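Local coordinates for DnaD-like replication protein (Streptococcus mutans UA159, PDB 2ZC2) that probably acts in DNA replication initiation as a DnaB/DnaD-family protein, of which this all-helical domain is one piece, and binds zinc ions, at residues A[8-13]-A[42-47]; A[37-42]-A[63-68]. One frame throughout, in Å; residues are numbered along the deposited sequence.

Overall arrangement
Both contacts use helix 37-50, which passes between the helices at its two flanks: interaction 1 joins it to helix 5-14 and interaction 2 to helix 55-67. Their centres lie about 12 Å apart, on opposite sides of the chain's centre, and they share Ser42. Interaction 1 is the more buried, one leucine set against a neighbouring helix. Interaction 2 is partly buried and mixes an apolar leucine with a carbonyl and a hydroxyl round one indole. Each has a zinc-binding aspartate beside it, Asp9 in interaction 1 and Asp38 in interaction 2. The two meet where Arg41 NE bonds Asp9 OD2 at 2.8 Å, and where the Phe10 ring packs on Val40.

Interaction 1 (A[8-13]-A[42-47]); sequences EDFERE and SALREA. With ZN (zinc ion), chain F.
Leu44 reaches from helix 37-50 into the side of helix 5-14, joining two nearly parallel helices of this all-helical DnaB/DnaD-family domain. The axes of the short segments are inclined by 15° and come no nearer than 10.7 Å, a spacing that Leu44 fills together with the side-chain bases of Asp9 and Glu13 and the Phe10 ring. Its CG stands anti to the backbone N (chi1 173°), which sends both methyls across the gap. Leu44 CD2 lies against the backbone where Asp9 joins Phe10, 3.7 Å from Asp9 CB, and also sits over one face of the Phe10 ring, 4.0 Å from Phe10 CD1. The other methyl, Leu44 CD1, rests on Glu13 CB at 4.0 Å, so the aliphatic base of a charged residue serves as apolar surface. Ile58 of helix 55-67 touches Leu44, and Val40 and Leu18 touch Phe10; flat and hydrophobic, this ring suits the buried side.

The other margin is polar and, at Arg12, open to solvent; it is held by charge more than by packing against residues 42-47. Arg12 lies across the carboxylates of Asp9 and Glu13 in a salt-bridge network within helix 5-14. Its NE and NH2 grip the single atom Glu13 OE2 side-on, in the guanidinium plane and from one face of the carboxylate. Glu13 gets there by a bend at chi2 (-53°), which swings its acid round the side of the helix toward the guanidinium, while CB and CG stay against Leu44. Asp9 divides its duties: CB packs on the leucine, OD2 accepts from Arg41 NE, and Arg12 NH1 approaches OD1 at 3.0 Å. Two cationic partners and a metal would be expected to favour the ionised acid. Both carboxylate oxygens hold the zinc ion, OD1 at 2.2 Å and OD2 at 2.3 Å.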
ATOM      1  N   GLU A   8       1.614  -3.372 -10.323  1.00 24.95           N
ATOM      2  CA  GLU A   8       0.668  -4.141 -11.110  1.00 25.98           C
ATOM      3  C   GLU A   8      -0.574  -4.560 -10.292  1.00 23.53           C
ATOM      4  O   GLU A   8      -1.688  -4.507 -10.813  1.00 23.50           O
ATOM      5  CB  GLU A   8       1.423  -5.335 -11.702  1.00 27.48           C
ATOM      6  CG  GLU A   8       0.647  -6.588 -12.032  1.00 31.31           C
ATOM      7  CD  GLU A   8       1.617  -7.770 -12.325  1.00 33.43           C
ATOM      8  OE1 GLU A   8       2.540  -7.584 -13.168  1.00 37.55           O
ATOM      9  OE2 GLU A   8       1.457  -8.875 -11.705  1.00 41.80           O
ATOM     10  N   ASP A   9      -0.379  -4.933  -9.020  1.00 21.29           N
ATOM     11  CA  ASP A   9      -1.501  -5.167  -8.082  1.00 20.80           C
ATOM     12  C   ASP A   9      -2.388  -3.906  -7.971  1.00 19.86           C
ATOM     13  O   ASP A   9      -3.587  -3.959  -8.187  1.00 19.96           O
ATOM     14  CB  ASP A   9      -0.957  -5.622  -6.725  1.00 20.24           C
ATOM     15  CG  ASP A   9      -0.461  -7.066  -6.777  1.00 23.63           C
ATOM     16  OD1 ASP A   9      -0.877  -7.744  -7.734  1.00 26.22           O
ATOM     17  OD2 ASP A   9       0.353  -7.512  -5.935  1.00 27.95           O
ATOM     18  N   PHE A  10      -1.758  -2.771  -7.673  1.00 18.00           N
ATOM     19  CA  PHE A  10      -2.454  -1.502  -7.561  1.00 16.81           C
ATOM     20  C   PHE A  10      -3.268  -1.153  -8.774  1.00 17.93           C
ATOM     21  O   PHE A  10      -4.414  -0.777  -8.656  1.00 14.72           O
ATOM     22  CB  PHE A  10      -1.446  -0.396  -7.257  1.00 16.84           C
ATOM     23  CG  PHE A  10      -1.225  -0.179  -5.761  1.00 15.86           C
ATOM     24  CD1 PHE A  10      -0.402  -1.001  -5.055  1.00 14.94           C
ATOM     25  CD2 PHE A  10      -1.896   0.828  -5.089  1.00 13.68           C
ATOM     26  CE1 PHE A  10      -0.221  -0.839  -3.690  1.00 16.14           C
ATOM     27  CE2 PHE A  10      -1.732   1.031  -3.751  1.00 14.93           C
ATOM     28  CZ  PHE A  10      -0.870   0.196  -3.034  1.00 17.09           C
ATOM     29  N   GLU A  11      -2.674  -1.287  -9.967  1.00 19.65           N
ATOM     30  CA  GLU A  11      -3.342  -0.858 -11.189  1.00 20.63           C
ATOM     31  C   GLU A  11      -4.462  -1.766 -11.515  1.00 20.99           C
ATOM     32  O   GLU A  11      -5.523  -1.316 -11.927  1.00 20.82           O
ATOM     33  CB  GLU A  11      -2.325  -0.794 -12.322  1.00 22.32           C
ATOM     34  CG  GLU A  11      -1.388   0.362 -12.094  1.00 25.74           C
ATOM     35  CD  GLU A  11      -0.323   0.551 -13.198  1.00 31.95           C
ATOM     36  OE1 GLU A  11       0.078  -0.449 -13.853  1.00 33.50           O
ATOM     37  OE2 GLU A  11       0.131   1.710 -13.353  1.00 32.26           O
ATOM     38  N   ARG A  12      -4.308  -3.064 -11.223  1.00 21.91           N
ATOM     39  CA  ARG A  12      -5.428  -3.985 -11.512  1.00 21.99           C
ATOM     40  C   ARG A  12      -6.604  -3.686 -10.597  1.00 22.24           C
ATOM     41  O   ARG A  12      -7.741  -3.649 -11.042  1.00 22.12           O
ATOM     42  CB  ARG A  12      -4.991  -5.428 -11.306  1.00 22.36           C
ATOM     43  CG  ARG A  12      -6.107  -6.479 -11.443  1.00 24.46           C
ATOM     44  CD  ARG A  12      -5.660  -7.853 -10.875  1.00 23.08           C
ATOM     45  NE  ARG A  12      -5.530  -7.778  -9.430  1.00 23.22           N
ATOM     46  CZ  ARG A  12      -4.398  -7.989  -8.777  1.00 25.19           C
ATOM     47  NH1 ARG A  12      -3.304  -8.344  -9.430  1.00 22.60           N
ATOM     48  NH2 ARG A  12      -4.363  -7.860  -7.466  1.00 26.99           N
ATOM     49  N   GLU A  13      -6.352  -3.494  -9.291  1.00 21.37           N
ATOM     50  CA  GLU A  13      -7.477  -3.262  -8.370  1.00 20.00           C
ATOM     51  C   GLU A  13      -8.075  -1.906  -8.578  1.00 21.65           C
ATOM     52  O   GLU A  13      -9.315  -1.725  -8.410  1.00 19.86           O
ATOM     53  CB  GLU A  13      -7.070  -3.388  -6.889  1.00 20.10           C
ATOM     54  CG  GLU A  13      -6.565  -4.800  -6.437  1.00 17.30           C
ATOM     55  CD  GLU A  13      -7.553  -5.917  -6.787  1.00 19.93           C
ATOM     56  OE1 GLU A  13      -8.791  -5.649  -6.947  1.00 17.23           O
ATOM     57  OE2 GLU A  13      -7.094  -7.063  -6.822  1.00 20.56           O
ATOM     58  N   SER A  42      -0.680  -5.791   1.605  1.00 13.49           N
ATOM     59  CA  SER A  42      -1.790  -6.148   2.495  1.00 14.69           C
ATOM     60  C   SER A  42      -2.731  -4.985   2.874  1.00 12.62           C
ATOM     61  O   SER A  42      -3.894  -5.229   3.188  1.00 10.73           O
ATOM     62  CB  SER A  42      -1.329  -6.876   3.702  1.00 13.18           C
ATOM     63  OG  SER A  42      -0.660  -6.001   4.509  1.00 25.61           O
ATOM     64  N   ALA A  43      -2.259  -3.739   2.734  1.00 12.80           N
ATOM     65  CA  ALA A  43      -3.169  -2.569   2.835  1.00 12.05           C
ATOM     66  C   ALA A  43      -4.088  -2.532   1.643  1.00 12.90           C
ATOM     67  O   ALA A  43      -5.287  -2.268   1.782  1.00 13.55           O
ATOM     68  CB  ALA A  43      -2.391  -1.304   3.014  1.00 12.02           C
ATOM     69  N   LEU A  44      -3.542  -2.834   0.457  1.00 11.74           N
ATOM     70  CA  LEU A  44      -4.309  -2.912  -0.739  1.00 11.30           C
ATOM     71  C   LEU A  44      -5.362  -4.062  -0.584  1.00 12.66           C
ATOM     72  O   LEU A  44      -6.528  -3.871  -0.900  1.00 12.36           O
ATOM     73  CB  LEU A  44      -3.405  -3.241  -1.944  1.00 11.68           C
ATOM     74  CG  LEU A  44      -4.138  -3.511  -3.281  1.00  9.66           C
ATOM     75  CD1 LEU A  44      -4.880  -2.241  -3.714  1.00 10.69           C
ATOM     76  CD2 LEU A  44      -3.130  -3.812  -4.367  1.00  8.89           C
ATOM     77  N   ARG A  45      -4.913  -5.237  -0.168  1.00 13.36           N
ATOM     78  CA  ARG A  45      -5.814  -6.370   0.111  1.00 15.17           C
ATOM     79  C   ARG A  45      -6.971  -5.946   0.973  1.00 13.46           C
ATOM     80  O   ARG A  45      -8.098  -6.278   0.687  1.00 14.01           O
ATOM     81  CB  ARG A  45      -5.082  -7.521   0.833  1.00 14.29           C
ATOM     82  CG  ARG A  45      -5.973  -8.827   0.986  1.00 15.42           C
ATOM     83  CD  ARG A  45      -5.182 -10.022   1.581  1.00 20.22           C
ATOM     84  NE  ARG A  45      -5.335  -9.975   3.032  1.00 36.28           N
ATOM     85  CZ  ARG A  45      -5.787 -10.968   3.809  1.00 41.58           C
ATOM     86  NH1 ARG A  45      -6.105 -12.171   3.306  1.00 42.40           N
ATOM     87  NH2 ARG A  45      -5.886 -10.760   5.122  1.00 41.84           N
ATOM     88  N   GLU A  46      -6.663  -5.290   2.088  1.00 14.57           N
ATOM     89  CA  GLU A  46      -7.687  -4.884   3.063  1.00 15.99           C
ATOM     90  C   GLU A  46      -8.685  -3.859   2.450  1.00 15.79           C
ATOM     91  O   GLU A  46      -9.900  -3.929   2.655  1.00 15.56           O
ATOM     92  CB  GLU A  46      -7.008  -4.364   4.319  1.00 15.11           C
ATOM     93  CG  GLU A  46      -7.958  -3.911   5.346  1.00 24.43           C
ATOM     94  CD  GLU A  46      -8.902  -5.041   5.740  1.00 34.70           C
ATOM     95  OE1 GLU A  46      -8.404  -6.172   6.062  1.00 31.80           O
ATOM     96  OE2 GLU A  46     -10.141  -4.770   5.687  1.00 37.90           O
ATOM     97  N   ALA A  47      -8.180  -2.956   1.616  1.00 14.36           N
ATOM     98  CA  ALA A  47      -9.057  -2.007   0.937  1.00 13.99           C
ATOM     99  C   ALA A  47     -10.014  -2.800  -0.027  1.00 13.19           C
ATOM    100  O   ALA A  47     -11.197  -2.549  -0.118  1.00 14.34           O
ATOM    101  CB  ALA A  47      -8.209  -1.030   0.117  1.00 12.09           C
TER
HETATM  102 ZN    ZN F 507       0.240  -9.541  -6.966  0.50 43.18          ZN

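Interaction 2 (A[37-42]-A[63-68]); sequences PDLVRS and RNWRHE. With ZN (zinc ion), chain E.
The indole of Trp65 reaches from helix 55-67 to helix 37-50 and meets Leu39 and Ser42 with the far end of its six-membered ring, a helix-to-helix contact within the all-helical DnaB/DnaD-family domain. Leu39 contributes twice. Leu39 CD1 packs 3.5 Å from Trp65 CE3, displaced to one side of the indole plane and just beyond its rim, the two side chains passing each other in opposite directions. Its carbonyl O lies at the ring edge, near the plane, 3.4 Å from Trp65 CZ3. The rim of an indole carries slightly positive C-H groups, which suits it to a carbonyl oxygen. One turn on, Ser42 OG stands obliquely 3.5 Å from both CZ3 and CH2 of Trp65, its small hydroxyl fitting close to the large ring.

Behind this first shell, the polar atoms are tied to each other. Ser42 OG donates to Leu39 O, 3.0 Å away, and its chi1 of 71° folds the hydroxyl back over the preceding turn to make that bond. Leu39 CG stands anti to its own N (chi1 -176°), carrying the isobutyl end toward the ring and also onto Leu73 and Val76 of helix 73-76. Trp65 in turn touches Ile70 in the loop beyond its helix.

Farther out, beyond the indole contact, helix 37-50 has a charged side. Asp38 and Arg41 form a salt bridge one turn apart, although the hydrogen bond from Arg41 NH1 to Asp38 OD1 is weak, bent to 125°. An acid suits this place because it also takes a zinc ion, which Asp38 binds through OD1 at 2.1 Å.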
ATOM      1  N   PRO A  37       7.218  -3.959   0.971  1.00 19.94           N
ATOM      2  CA  PRO A  37       6.181  -3.996  -0.099  1.00 19.66           C
ATOM      3  C   PRO A  37       5.011  -4.959   0.208  1.00 20.36           C
ATOM      4  O   PRO A  37       3.925  -4.717  -0.292  1.00 18.25           O
ATOM      5  CB  PRO A  37       6.931  -4.458  -1.352  1.00 19.46           C
ATOM      6  CG  PRO A  37       8.392  -4.716  -0.891  1.00 22.15           C
ATOM      7  CD  PRO A  37       8.584  -4.121   0.461  1.00 19.49           C
ATOM      8  N   ASP A  38       5.222  -6.010   1.037  1.00 19.08           N
ATOM      9  CA  ASP A  38       4.127  -6.944   1.300  1.00 20.18           C
ATOM     10  C   ASP A  38       3.165  -6.416   2.332  1.00 19.33           C
ATOM     11  O   ASP A  38       2.043  -6.849   2.378  1.00 19.51           O
ATOM     12  CB  ASP A  38       4.612  -8.350   1.623  1.00 20.93           C
ATOM     13  CG  ASP A  38       5.372  -8.956   0.455  1.00 24.34           C
ATOM     14  OD1 ASP A  38       4.710  -9.484  -0.456  1.00 26.05           O
ATOM     15  OD2 ASP A  38       6.628  -8.857   0.408  1.00 28.11           O
ATOM     16  N   LEU A  39       3.628  -5.441   3.117  1.00 18.44           N
ATOM     17  CA  LEU A  39       2.762  -4.678   3.978  1.00 16.85           C
ATOM     18  C   LEU A  39       1.875  -3.707   3.177  1.00 16.57           C
ATOM     19  O   LEU A  39       0.659  -3.566   3.473  1.00 16.95           O
ATOM     20  CB  LEU A  39       3.566  -3.908   5.018  1.00 15.97           C
ATOM     21  CG  LEU A  39       2.643  -3.158   6.008  1.00 16.77           C
ATOM     22  CD1 LEU A  39       1.930  -4.192   6.925  1.00 13.05           C
ATOM     23  CD2 LEU A  39       3.337  -2.079   6.835  1.00 15.81           C
ATOM     24  N   VAL A  40       2.483  -3.042   2.193  1.00 16.82           N
ATOM     25  CA  VAL A  40       1.737  -2.233   1.224  1.00 16.30           C
ATOM     26  C   VAL A  40       0.640  -3.054   0.519  1.00 16.31           C
ATOM     27  O   VAL A  40      -0.531  -2.647   0.435  1.00 13.87           O
ATOM     28  CB  VAL A  40       2.663  -1.494   0.228  1.00 16.58           C
ATOM     29  CG1 VAL A  40       1.853  -0.613  -0.735  1.00 15.63           C
ATOM     30  CG2 VAL A  40       3.665  -0.577   0.970  1.00 14.16           C
ATOM     31  N   ARG A  41       1.039  -4.211  -0.007  1.00 16.74           N
ATOM     32  CA  ARG A  41       0.126  -5.108  -0.636  1.00 16.77           C
ATOM     33  C   ARG A  41      -0.997  -5.552   0.335  1.00 16.13           C
ATOM     34  O   ARG A  41      -2.177  -5.670  -0.089  1.00 15.13           O
ATOM     35  CB  ARG A  41       0.912  -6.326  -1.188  1.00 17.03           C
ATOM     36  CG  ARG A  41       0.066  -7.543  -1.642  1.00 19.25           C
ATOM     37  CD  ARG A  41       0.988  -8.627  -2.323  1.00 21.41           C
ATOM     38  NE  ARG A  41       1.616  -8.112  -3.557  1.00 26.40           N
ATOM     39  CZ  ARG A  41       2.902  -7.803  -3.721  1.00 28.65           C
ATOM     40  NH1 ARG A  41       3.789  -7.919  -2.729  1.00 27.95           N
ATOM     41  NH2 ARG A  41       3.303  -7.376  -4.909  1.00 28.64           N
ATOM     42  N   SER A  42      -0.680  -5.791   1.605  1.00 13.49           N
ATOM     43  CA  SER A  42      -1.790  -6.148   2.495  1.00 14.69           C
ATOM     44  C   SER A  42      -2.731  -4.985   2.874  1.00 12.62           C
ATOM     45  O   SER A  42      -3.894  -5.229   3.188  1.00 10.73           O
ATOM     46  CB  SER A  42      -1.329  -6.876   3.702  1.00 13.18           C
ATOM     47  OG  SER A  42      -0.660  -6.001   4.509  1.00 25.61           O
ATOM     48  N   ARG A  63      -1.157   4.409   7.022  1.00 23.61           N
ATOM     49  CA  ARG A  63      -0.896   5.418   8.081  1.00 25.73           C
ATOM     50  C   ARG A  63      -1.332   4.952   9.438  1.00 24.79           C
ATOM     51  O   ARG A  63      -0.644   5.163  10.414  1.00 26.69           O
ATOM     52  CB  ARG A  63      -1.592   6.771   7.790  1.00 24.28           C
ATOM     53  CG  ARG A  63      -0.867   7.583   6.845  1.00 28.33           C
ATOM     54  CD  ARG A  63      -1.360   9.039   6.893  1.00 29.88           C
ATOM     55  NE  ARG A  63      -2.795   9.067   6.726  1.00 29.94           N
ATOM     56  CZ  ARG A  63      -3.397   9.174   5.545  1.00 27.08           C
ATOM     57  NH1 ARG A  63      -2.679   9.308   4.453  1.00 23.47           N
ATOM     58  NH2 ARG A  63      -4.726   9.211   5.494  1.00 30.17           N
ATOM     59  N   ASN A  64      -2.503   4.359   9.532  1.00 27.13           N
ATOM     60  CA  ASN A  64      -2.889   3.783  10.809  1.00 28.99           C
ATOM     61  C   ASN A  64      -1.850   2.744  11.280  1.00 29.07           C
ATOM     62  O   ASN A  64      -1.426   2.796  12.432  1.00 29.39           O
ATOM     63  CB  ASN A  64      -4.308   3.224  10.766  1.00 30.88           C
ATOM     64  CG  ASN A  64      -4.639   2.391  11.985  1.00 36.07           C
ATOM     65  OD1 ASN A  64      -4.599   1.146  11.929  1.00 37.54           O
ATOM     66  ND2 ASN A  64      -4.922   3.069  13.120  1.00 37.76           N
ATOM     67  N   TRP A  65      -1.385   1.860  10.396  1.00 28.82           N
ATOM     68  CA  TRP A  65      -0.310   0.903  10.746  1.00 30.45           C
ATOM     69  C   TRP A  65       1.006   1.586  11.130  1.00 31.56           C
ATOM     70  O   TRP A  65       1.616   1.212  12.107  1.00 31.72           O
ATOM     71  CB  TRP A  65      -0.045  -0.144   9.628  1.00 30.65           C
ATOM     72  CG  TRP A  65      -1.124  -1.142   9.486  1.00 30.32           C
ATOM     73  CD1 TRP A  65      -2.053  -1.457  10.419  1.00 32.62           C
ATOM     74  CD2 TRP A  65      -1.434  -1.942   8.312  1.00 30.60           C
ATOM     75  NE1 TRP A  65      -2.937  -2.400   9.905  1.00 33.72           N
ATOM     76  CE2 TRP A  65      -2.567  -2.726   8.625  1.00 30.33           C
ATOM     77  CE3 TRP A  65      -0.877  -2.046   7.025  1.00 26.01           C
ATOM     78  CZ2 TRP A  65      -3.141  -3.644   7.706  1.00 30.94           C
ATOM     79  CZ3 TRP A  65      -1.431  -2.945   6.134  1.00 28.11           C
ATOM     80  CH2 TRP A  65      -2.553  -3.736   6.478  1.00 31.31           C
ATOM     81  N   ARG A  66       1.439   2.593  10.379  1.00 32.93           N
ATOM     82  CA  ARG A  66       2.650   3.311  10.751  1.00 35.89           C
ATOM     83  C   ARG A  66       2.596   3.979  12.137  1.00 37.10           C
ATOM     84  O   ARG A  66       3.621   4.050  12.832  1.00 37.24           O
ATOM     85  CB  ARG A  66       2.995   4.357   9.724  1.00 36.26           C
ATOM     86  CG  ARG A  66       4.343   5.012  10.024  1.00 41.61           C
ATOM     87  CD  ARG A  66       4.542   6.335   9.310  1.00 48.95           C
ATOM     88  NE  ARG A  66       5.959   6.575   8.983  1.00 54.10           N
ATOM     89  CZ  ARG A  66       6.903   7.015   9.828  1.00 54.83           C
ATOM     90  NH1 ARG A  66       6.626   7.272  11.108  1.00 53.74           N
ATOM     91  NH2 ARG A  66       8.150   7.184   9.375  1.00 55.42           N
ATOM     92  N   HIS A  67       1.410   4.473  12.520  1.00 38.47           N
ATOM     93  CA  HIS A  67       1.172   5.134  13.822  1.00 39.99           C
ATOM     94  C   HIS A  67       1.488   4.199  14.962  1.00 40.36           C
ATOM     95  O   HIS A  67       1.894   4.640  16.047  1.00 40.69           O
ATOM     96  CB  HIS A  67      -0.313   5.544  14.009  1.00 40.10           C
ATOM     97  CG  HIS A  67      -0.693   6.842  13.356  1.00 43.23           C
ATOM     98  ND1 HIS A  67       0.231   7.710  12.812  1.00 45.64           N
ATOM     99  CD2 HIS A  67      -1.904   7.438  13.203  1.00 45.45           C
ATOM    100  CE1 HIS A  67      -0.398   8.772  12.332  1.00 47.59           C
ATOM    101  NE2 HIS A  67      -1.692   8.630  12.551  1.00 47.42           N
ATOM    102  N   GLU A  68       1.212   2.921  14.719  1.00 40.40           N
ATOM    103  CA  GLU A  68       1.409   1.849  15.683  1.00 41.07           C
ATOM    104  C   GLU A  68       2.802   1.215  15.535  1.00 40.38           C
ATOM    105  O   GLU A  68       3.066   0.151  16.091  1.00 40.41           O
ATOM    106  CB  GLU A  68       0.307   0.790  15.542  1.00 40.83           C
ATOM    107  CG  GLU A  68      -1.097   1.353  15.679  1.00 43.69           C
ATOM    108  CD  GLU A  68      -2.172   0.491  15.007  1.00 49.63           C
ATOM    109  OE1 GLU A  68      -1.823  -0.530  14.350  1.00 54.24           O
ATOM    110  OE2 GLU A  68      -3.372   0.838  15.126  1.00 50.19           O
TER
HETATM  111 ZN    ZN E 505       5.925 -10.229  -2.034  0.50 27.70          ZN